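PDB 5HAX: nucleoporin NUP170 from Chaetomium thermophilum, which is a nuclear pore protein that probably serves as a scaffold component, with a beta-propeller and an alpha-helical region. Local coordinates for residues A9-D21 with A592-K604. Residues are numbered along the deposited sequence; the frame is centred on the assembly and turned at random.
Sequences AAQVVNQTLQLDD and ALYLTRLVRTLWK
Trp-603 lies against Ala-10, Val-13, Asn-14 and Leu-17 of the N-terminal helix. This helix comes ahead of the beta-propeller strands in sequence, yet it packs in the alpha-helical region that follows them. The short helical segments 9-20 and 592-599 cross at 77°.

The Trp-603 side chain leaves the backbone with CG anti to N (chi1 -162°), which turns its ring to the helix. Trp-603 CB lies 4.0 Å from Leu-17 CD1, and Leu-17 CD1 comes within 3.4 Å of Trp-603 CD1. Trp-603 NE1 donates to Asn-14 OD1, from above the carbonyl plane; at 2.5 Å the bond is unusually short, so its exact length is doubtful. Val-13 CG1 sits over the six-membered ring of Trp-603, 3.6 Å from the centroid, in a CH-pi contact. At the edge, Trp-603 CZ2 is 3.6 Å from Ala-10 CB. With an alanine in place of Trp-603, Val-13 CG1 would probably lose its ring face and Asn-14 OD1 its indole donor. Glu-718 accepts a hydrogen bond from Asn-14 ND2 and forms a salt bridge with Lys-604 NZ.

Thr-596 packs its CG2 tightly on Leu-17 CD2. Beyond it, Arg-597 grips Asp-20 side-on in a salt bridge: NE meets OD2 at 3.0 Å, and NH2 meets OD1 at 3.0 Å. Glu-524 is a second acidic partner for NH2. One water accepts from Arg-600 NE and donates to Asp-20 OD2 at 2.7 Å.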
ATOM      1  N   ALA A   9       7.022  30.837   8.134  1.00 52.12           N
ATOM      2  CA  ALA A   9       7.266  29.400   8.174  1.00 52.28           C
ATOM      3  C   ALA A   9       6.123  28.629   7.528  1.00 58.52           C
ATOM      4  O   ALA A   9       6.354  27.617   6.856  1.00 53.53           O
ATOM      5  CB  ALA A   9       7.472  28.950   9.619  1.00 49.58           C
ATOM      6  N   ALA A  10       4.884  29.089   7.722  1.00 52.89           N
ATOM      7  CA  ALA A  10       3.748  28.449   7.068  1.00 52.51           C
ATOM      8  C   ALA A  10       3.880  28.504   5.555  1.00 59.10           C
ATOM      9  O   ALA A  10       3.442  27.582   4.857  1.00 59.14           O
ATOM     10  CB  ALA A  10       2.444  29.113   7.510  1.00 53.74           C
ATOM     11  N   GLN A  11       4.480  29.575   5.030  1.00 56.09           N
ATOM     12  CA  GLN A  11       4.737  29.658   3.597  1.00 59.68           C
ATOM     13  C   GLN A  11       5.685  28.554   3.148  1.00 57.79           C
ATOM     14  O   GLN A  11       5.502  27.965   2.076  1.00 52.77           O
ATOM     15  CB  GLN A  11       5.316  31.029   3.255  1.00 66.43           C
ATOM     16  CG  GLN A  11       4.645  31.721   2.085  1.00 77.34           C
ATOM     17  CD  GLN A  11       5.272  33.067   1.776  1.00 96.65           C
ATOM     18  OE1 GLN A  11       5.671  33.800   2.682  1.00 87.00           O
ATOM     19  NE2 GLN A  11       5.371  33.395   0.495  1.00103.27           N
ATOM     20  N   VAL A  12       6.706  28.261   3.958  1.00 53.44           N
ATOM     21  CA  VAL A  12       7.641  27.186   3.633  1.00 62.22           C
ATOM     22  C   VAL A  12       6.925  25.841   3.649  1.00 53.06           C
ATOM     23  O   VAL A  12       7.185  24.974   2.806  1.00 52.23           O
ATOM     24  CB  VAL A  12       8.830  27.202   4.613  1.00 56.61           C
ATOM     25  CG1 VAL A  12       9.778  26.040   4.330  1.00 52.59           C
ATOM     26  CG2 VAL A  12       9.566  28.532   4.533  1.00 52.16           C
ATOM     27  N   VAL A  13       6.024  25.641   4.614  1.00 43.35           N
ATOM     28  CA  VAL A  13       5.286  24.384   4.702  1.00 53.76           C
ATOM     29  C   VAL A  13       4.432  24.187   3.456  1.00 52.46           C
ATOM     30  O   VAL A  13       4.441  23.116   2.837  1.00 48.83           O
ATOM     31  CB  VAL A  13       4.429  24.353   5.981  1.00 47.03           C
ATOM     32  CG1 VAL A  13       3.497  23.145   5.986  1.00 47.56           C
ATOM     33  CG2 VAL A  13       5.317  24.345   7.218  1.00 51.63           C
ATOM     34  N   ASN A  14       3.678  25.220   3.073  1.00 51.31           N
ATOM     35  CA  ASN A  14       2.802  25.113   1.910  1.00 52.59           C
ATOM     36  C   ASN A  14       3.590  24.771   0.652  1.00 49.59           C
ATOM     37  O   ASN A  14       3.150  23.952  -0.161  1.00 53.06           O
ATOM     38  CB  ASN A  14       2.028  26.416   1.716  1.00 47.67           C
ATOM     39  CG  ASN A  14       0.931  26.602   2.744  1.00 58.51           C
ATOM     40  OD1 ASN A  14       0.263  25.647   3.139  1.00 52.58           O
ATOM     41  ND2 ASN A  14       0.738  27.841   3.182  1.00 56.17           N
ATOM     42  N   GLN A  15       4.758  25.390   0.476  1.00 49.24           N
ATOM     43  CA  GLN A  15       5.578  25.108  -0.695  1.00 59.41           C
ATOM     44  C   GLN A  15       6.229  23.735  -0.601  1.00 58.26           C
ATOM     45  O   GLN A  15       6.481  23.098  -1.630  1.00 50.87           O
ATOM     46  CB  GLN A  15       6.640  26.196  -0.857  1.00 55.95           C
ATOM     47  CG  GLN A  15       6.058  27.566  -1.188  1.00 72.66           C
ATOM     48  CD  GLN A  15       7.007  28.704  -0.864  1.00 82.75           C
ATOM     49  OE1 GLN A  15       8.202  28.494  -0.657  1.00 80.78           O
ATOM     50  NE2 GLN A  15       6.472  29.919  -0.810  1.00 85.64           N
ATOM     51  N   THR A  16       6.504  23.265   0.618  1.00 49.49           N
ATOM     52  CA  THR A  16       7.064  21.929   0.790  1.00 47.65           C
ATOM     53  C   THR A  16       6.014  20.859   0.520  1.00 50.01           C
ATOM     54  O   THR A  16       6.312  19.833  -0.103  1.00 52.71           O
ATOM     55  CB  THR A  16       7.638  21.788   2.201  1.00 51.28           C
ATOM     56  OG1 THR A  16       8.651  22.784   2.406  1.00 52.92           O
ATOM     57  CG2 THR A  16       8.244  20.409   2.409  1.00 46.79           C
ATOM     58  N   LEU A  17       4.780  21.080   0.983  1.00 45.86           N
ATOM     59  CA  LEU A  17       3.690  20.159   0.678  1.00 45.08           C
ATOM     60  C   LEU A  17       3.525  19.989  -0.827  1.00 52.61           C
ATOM     61  O   LEU A  17       3.383  18.867  -1.326  1.00 49.62           O
ATOM     62  CB  LEU A  17       2.388  20.665   1.300  1.00 45.58           C
ATOM     63  CG  LEU A  17       2.291  20.658   2.827  1.00 48.26           C
ATOM     64  CD1 LEU A  17       1.077  21.458   3.274  1.00 50.21           C
ATOM     65  CD2 LEU A  17       2.221  19.235   3.356  1.00 41.74           C
ATOM     66  N   GLN A  18       3.539  21.101  -1.568  1.00 51.62           N
ATOM     67  CA  GLN A  18       3.388  21.033  -3.017  1.00 52.88           C
ATOM     68  C   GLN A  18       4.559  20.313  -3.670  1.00 48.44           C
ATOM     69  O   GLN A  18       4.381  19.641  -4.692  1.00 48.13           O
ATOM     70  CB  GLN A  18       3.248  22.444  -3.591  1.00 53.37           C
ATOM     71  CG  GLN A  18       1.885  23.076  -3.349  1.00 52.16           C
ATOM     72  CD  GLN A  18       1.870  24.574  -3.607  1.00 65.85           C
ATOM     73  OE1 GLN A  18       2.918  25.212  -3.710  1.00 71.15           O
ATOM     74  NE2 GLN A  18       0.675  25.141  -3.712  1.00 68.75           N
ATOM     75  N   LEU A  19       5.758  20.441  -3.099  1.00 46.40           N
ATOM     76  CA  LEU A  19       6.918  19.757  -3.655  1.00 48.00           C
ATOM     77  C   LEU A  19       6.785  18.246  -3.506  1.00 50.15           C
ATOM     78  O   LEU A  19       7.092  17.497  -4.440  1.00 45.89           O
ATOM     79  CB  LEU A  19       8.190  20.259  -2.974  1.00 50.04           C
ATOM     80  CG  LEU A  19       9.508  19.983  -3.698  1.00 61.25           C
ATOM     81  CD1 LEU A  19       9.595  20.795  -4.983  1.00 68.51           C
ATOM     82  CD2 LEU A  19      10.689  20.290  -2.788  1.00 69.47           C
ATOM     83  N   ASP A  20       6.329  17.780  -2.340  1.00 45.26           N
ATOM     84  CA  ASP A  20       6.116  16.350  -2.142  1.00 49.22           C
ATOM     85  C   ASP A  20       4.989  15.831  -3.025  1.00 48.82           C
ATOM     86  O   ASP A  20       5.052  14.699  -3.515  1.00 42.32           O
ATOM     87  CB  ASP A  20       5.807  16.056  -0.671  1.00 45.40           C
ATOM     88  CG  ASP A  20       7.057  15.792   0.160  1.00 48.06           C
ATOM     89  OD1 ASP A  20       8.117  15.465  -0.414  1.00 41.06           O
ATOM     90  OD2 ASP A  20       6.973  15.893   1.404  1.00 38.26           O
ATOM     91  N   ASP A  21       3.948  16.637  -3.233  1.00 45.31           N
ATOM     92  CA  ASP A  21       2.820  16.221  -4.057  1.00 45.02           C
ATOM     93  C   ASP A  21       3.109  16.325  -5.549  1.00 44.22           C
ATOM     94  O   ASP A  21       2.235  15.989  -6.356  1.00 46.58           O
ATOM     95  CB  ASP A  21       1.578  17.052  -3.713  1.00 48.37           C
ATOM     96  CG  ASP A  21       0.933  16.630  -2.403  1.00 51.76           C
ATOM     97  OD1 ASP A  21       1.039  15.440  -2.032  1.00 50.28           O
ATOM     98  OD2 ASP A  21       0.311  17.490  -1.746  1.00 53.59           O
ATOM     99  N   ALA A 592      12.594  21.847   7.625  1.00 41.76           N
ATOM    100  CA  ALA A 592      11.293  22.173   7.053  1.00 44.83           C
ATOM    101  C   ALA A 592      10.645  20.947   6.422  1.00 49.13           C
ATOM    102  O   ALA A 592       9.430  20.749   6.541  1.00 41.59           O
ATOM    103  CB  ALA A 592      11.445  23.287   6.019  1.00 44.65           C
ATOM    104  N   LEU A 593      11.438  20.116   5.744  1.00 45.37           N
ATOM    105  CA  LEU A 593      10.891  18.923   5.106  1.00 45.18           C
ATOM    106  C   LEU A 593      10.358  17.948   6.147  1.00 44.50           C
ATOM    107  O   LEU A 593       9.227  17.460   6.035  1.00 42.23           O
ATOM    108  CB  LEU A 593      11.965  18.261   4.241  1.00 45.65           C
ATOM    109  CG  LEU A 593      11.530  17.085   3.364  1.00 47.95           C
ATOM    110  CD1 LEU A 593      10.434  17.500   2.392  1.00 38.98           C
ATOM    111  CD2 LEU A 593      12.730  16.524   2.613  1.00 46.99           C
ATOM    112  N   TYR A 594      11.157  17.666   7.179  1.00 43.25           N
ATOM    113  CA  TYR A 594      10.722  16.763   8.238  1.00 40.25           C
ATOM    114  C   TYR A 594       9.461  17.282   8.921  1.00 45.55           C
ATOM    115  O   TYR A 594       8.481  16.547   9.079  1.00 44.35           O
ATOM    116  CB  TYR A 594      11.850  16.577   9.253  1.00 39.61           C
ATOM    117  CG  TYR A 594      11.521  15.612  10.367  1.00 46.31           C
ATOM    118  CD1 TYR A 594      10.991  14.361  10.091  1.00 46.98           C
ATOM    119  CD2 TYR A 594      11.753  15.946  11.695  1.00 50.09           C
ATOM    120  CE1 TYR A 594      10.690  13.471  11.104  1.00 48.26           C
ATOM    121  CE2 TYR A 594      11.456  15.062  12.717  1.00 46.40           C
ATOM    122  CZ  TYR A 594      10.926  13.826  12.416  1.00 48.03           C
ATOM    123  OH  TYR A 594      10.627  12.940  13.426  1.00 42.77           O
ATOM    124  N   LEU A 595       9.470  18.555   9.331  1.00 47.57           N
ATOM    125  CA  LEU A 595       8.317  19.120  10.026  1.00 44.63           C
ATOM    126  C   LEU A 595       7.061  19.058   9.165  1.00 43.55           C
ATOM    127  O   LEU A 595       5.982  18.703   9.655  1.00 44.15           O
ATOM    128  CB  LEU A 595       8.605  20.565  10.436  1.00 50.86           C
ATOM    129  CG  LEU A 595       7.429  21.325  11.059  1.00 48.77           C
ATOM    130  CD1 LEU A 595       6.939  20.619  12.314  1.00 48.99           C
ATOM    131  CD2 LEU A 595       7.822  22.762  11.361  1.00 46.00           C
ATOM    132  N   THR A 596       7.182  19.415   7.885  1.00 39.12           N
ATOM    133  CA  THR A 596       6.030  19.374   6.990  1.00 50.05           C
ATOM    134  C   THR A 596       5.426  17.979   6.944  1.00 42.33           C
ATOM    135  O   THR A 596       4.207  17.811   7.060  1.00 43.91           O
ATOM    136  CB  THR A 596       6.441  19.822   5.587  1.00 49.62           C
ATOM    137  OG1 THR A 596       6.907  21.177   5.634  1.00 46.74           O
ATOM    138  CG2 THR A 596       5.263  19.722   4.615  1.00 51.10           C
ATOM    139  N   ARG A 597       6.272  16.961   6.782  1.00 39.53           N
ATOM    140  CA  ARG A 597       5.779  15.596   6.649  1.00 42.47           C
ATOM    141  C   ARG A 597       5.136  15.103   7.940  1.00 46.16           C
ATOM    142  O   ARG A 597       4.276  14.217   7.905  1.00 51.30           O
ATOM    143  CB  ARG A 597       6.923  14.678   6.214  1.00 36.71           C
ATOM    144  CG  ARG A 597       7.370  14.930   4.778  1.00 38.10           C
ATOM    145  CD  ARG A 597       8.668  14.212   4.430  1.00 41.15           C
ATOM    146  NE  ARG A 597       8.969  14.309   3.000  1.00 38.14           N
ATOM    147  CZ  ARG A 597      10.085  13.861   2.432  1.00 37.70           C
ATOM    148  NH1 ARG A 597      11.027  13.284   3.168  1.00 40.33           N
ATOM    149  NH2 ARG A 597      10.264  13.994   1.124  1.00 42.76           N
ATOM    150  N   LEU A 598       5.524  15.669   9.085  1.00 45.14           N
ATOM    151  CA  LEU A 598       4.890  15.291  10.345  1.00 45.51           C
ATOM    152  C   LEU A 598       3.452  15.794  10.437  1.00 41.83           C
ATOM    153  O   LEU A 598       2.639  15.201  11.156  1.00 44.59           O
ATOM    154  CB  LEU A 598       5.701  15.815  11.531  1.00 44.43           C
ATOM    155  CG  LEU A 598       7.068  15.185  11.803  1.00 52.21           C
ATOM    156  CD1 LEU A 598       7.707  15.870  13.002  1.00 57.73           C
ATOM    157  CD2 LEU A 598       6.974  13.682  12.033  1.00 46.67           C
ATOM    158  N   VAL A 599       3.114  16.876   9.727  1.00 42.86           N
ATOM    159  CA  VAL A 599       1.800  17.499   9.833  1.00 44.49           C
ATOM    160  C   VAL A 599       1.044  17.503   8.506  1.00 47.84           C
ATOM    161  O   VAL A 599       0.025  18.185   8.384  1.00 43.41           O
ATOM    162  CB  VAL A 599       1.909  18.935  10.388  1.00 45.29           C
ATOM    163  CG1 VAL A 599       2.585  18.932  11.750  1.00 44.50           C
ATOM    164  CG2 VAL A 599       2.645  19.846   9.412  1.00 39.11           C
ATOM    165  N   ARG A 600       1.512  16.748   7.508  1.00 46.73           N
ATOM    166  CA  ARG A 600       0.889  16.815   6.188  1.00 45.88           C
ATOM    167  C   ARG A 600      -0.570  16.368   6.222  1.00 45.00           C
ATOM    168  O   ARG A 600      -1.391  16.884   5.455  1.00 46.77           O
ATOM    169  CB  ARG A 600       1.681  15.971   5.187  1.00 49.37           C
ATOM    170  CG  ARG A 600       1.499  14.475   5.349  1.00 48.41           C
ATOM    171  CD  ARG A 600       2.614  13.698   4.661  1.00 42.37           C
ATOM    172  NE  ARG A 600       2.738  14.032   3.243  1.00 46.17           N
ATOM    173  CZ  ARG A 600       2.106  13.401   2.255  1.00 50.09           C
ATOM    174  NH1 ARG A 600       2.294  13.784   0.998  1.00 50.01           N
ATOM    175  NH2 ARG A 600       1.289  12.387   2.512  1.00 46.07           N
ATOM    176  N   THR A 601      -0.917  15.425   7.102  1.00 41.96           N
ATOM    177  CA  THR A 601      -2.305  14.988   7.218  1.00 47.02           C
ATOM    178  C   THR A 601      -3.196  16.023   7.895  1.00 50.40           C
ATOM    179  O   THR A 601      -4.422  15.892   7.830  1.00 49.53           O
ATOM    180  CB  THR A 601      -2.393  13.676   8.005  1.00 50.47           C
ATOM    181  OG1 THR A 601      -1.917  13.881   9.342  1.00 64.66           O
ATOM    182  CG2 THR A 601      -1.572  12.580   7.335  1.00 57.73           C
ATOM    183  N   LEU A 602      -2.613  17.042   8.529  1.00 53.68           N
ATOM    184  CA  LEU A 602      -3.344  18.041   9.303  1.00 52.06           C
ATOM    185  C   LEU A 602      -3.518  19.357   8.559  1.00 45.04           C
ATOM    186  O   LEU A 602      -4.631  19.884   8.483  1.00 47.92           O
ATOM    187  CB  LEU A 602      -2.607  18.312  10.620  1.00 51.00           C
ATOM    188  CG  LEU A 602      -3.195  17.749  11.910  1.00 59.45           C
ATOM    189  CD1 LEU A 602      -3.490  16.269  11.773  1.00 64.43           C
ATOM    190  CD2 LEU A 602      -2.229  18.002  13.060  1.00 56.43           C
ATOM    191  N   TRP A 603      -2.424  19.874   7.996  1.00 48.29           N
ATOM    192  CA  TRP A 603      -2.314  21.257   7.547  1.00 50.70           C
ATOM    193  C   TRP A 603      -3.567  21.782   6.849  1.00 53.32           C
ATOM    194  O   TRP A 603      -4.217  22.715   7.335  1.00 53.49           O
ATOM    195  CB  TRP A 603      -1.097  21.364   6.623  1.00 44.25           C
ATOM    196  CG  TRP A 603      -0.599  22.753   6.416  1.00 48.39           C
ATOM    197  CD1 TRP A 603      -0.732  23.510   5.292  1.00 51.96           C
ATOM    198  CD2 TRP A 603       0.124  23.554   7.358  1.00 47.18           C
ATOM    199  NE1 TRP A 603      -0.135  24.733   5.471  1.00 53.75           N
ATOM    200  CE2 TRP A 603       0.397  24.786   6.733  1.00 49.84           C
ATOM    201  CE3 TRP A 603       0.570  23.348   8.666  1.00 50.24           C
ATOM    202  CZ2 TRP A 603       1.093  25.809   7.371  1.00 51.16           C
ATOM    203  CZ3 TRP A 603       1.260  24.367   9.301  1.00 48.27           C
ATOM    204  CH2 TRP A 603       1.514  25.582   8.652  1.00 54.82           C
ATOM    205  N   LYS A 604      -3.920  21.196   5.708  1.00 51.03           N
ATOM    206  CA  LYS A 604      -5.028  21.692   4.901  1.00 52.76           C
ATOM    207  C   LYS A 604      -6.375  21.111   5.309  1.00 47.42           C
ATOM    208  O   LYS A 604      -7.392  21.462   4.703  1.00 62.28           O
ATOM    209  CB  LYS A 604      -4.769  21.396   3.420  1.00 52.79           C
ATOM    210  CG  LYS A 604      -3.582  22.150   2.836  1.00 54.97           C
ATOM    211  CD  LYS A 604      -3.855  23.645   2.742  1.00 52.77           C
ATOM    212  CE  LYS A 604      -2.675  24.388   2.140  1.00 53.11           C
ATOM    213  NZ  LYS A 604      -2.964  25.834   1.960  1.00 59.48           N
TER
HETATM  214  O   HOH W   1       2.559  17.057   0.581  1.00 45.39           O
HETATM  215  O   HOH W   2       4.590  16.206   2.551  1.00 49.31           O
HETATM  216  O   HOH W   3       2.741  13.123  -2.018  1.00 42.12           O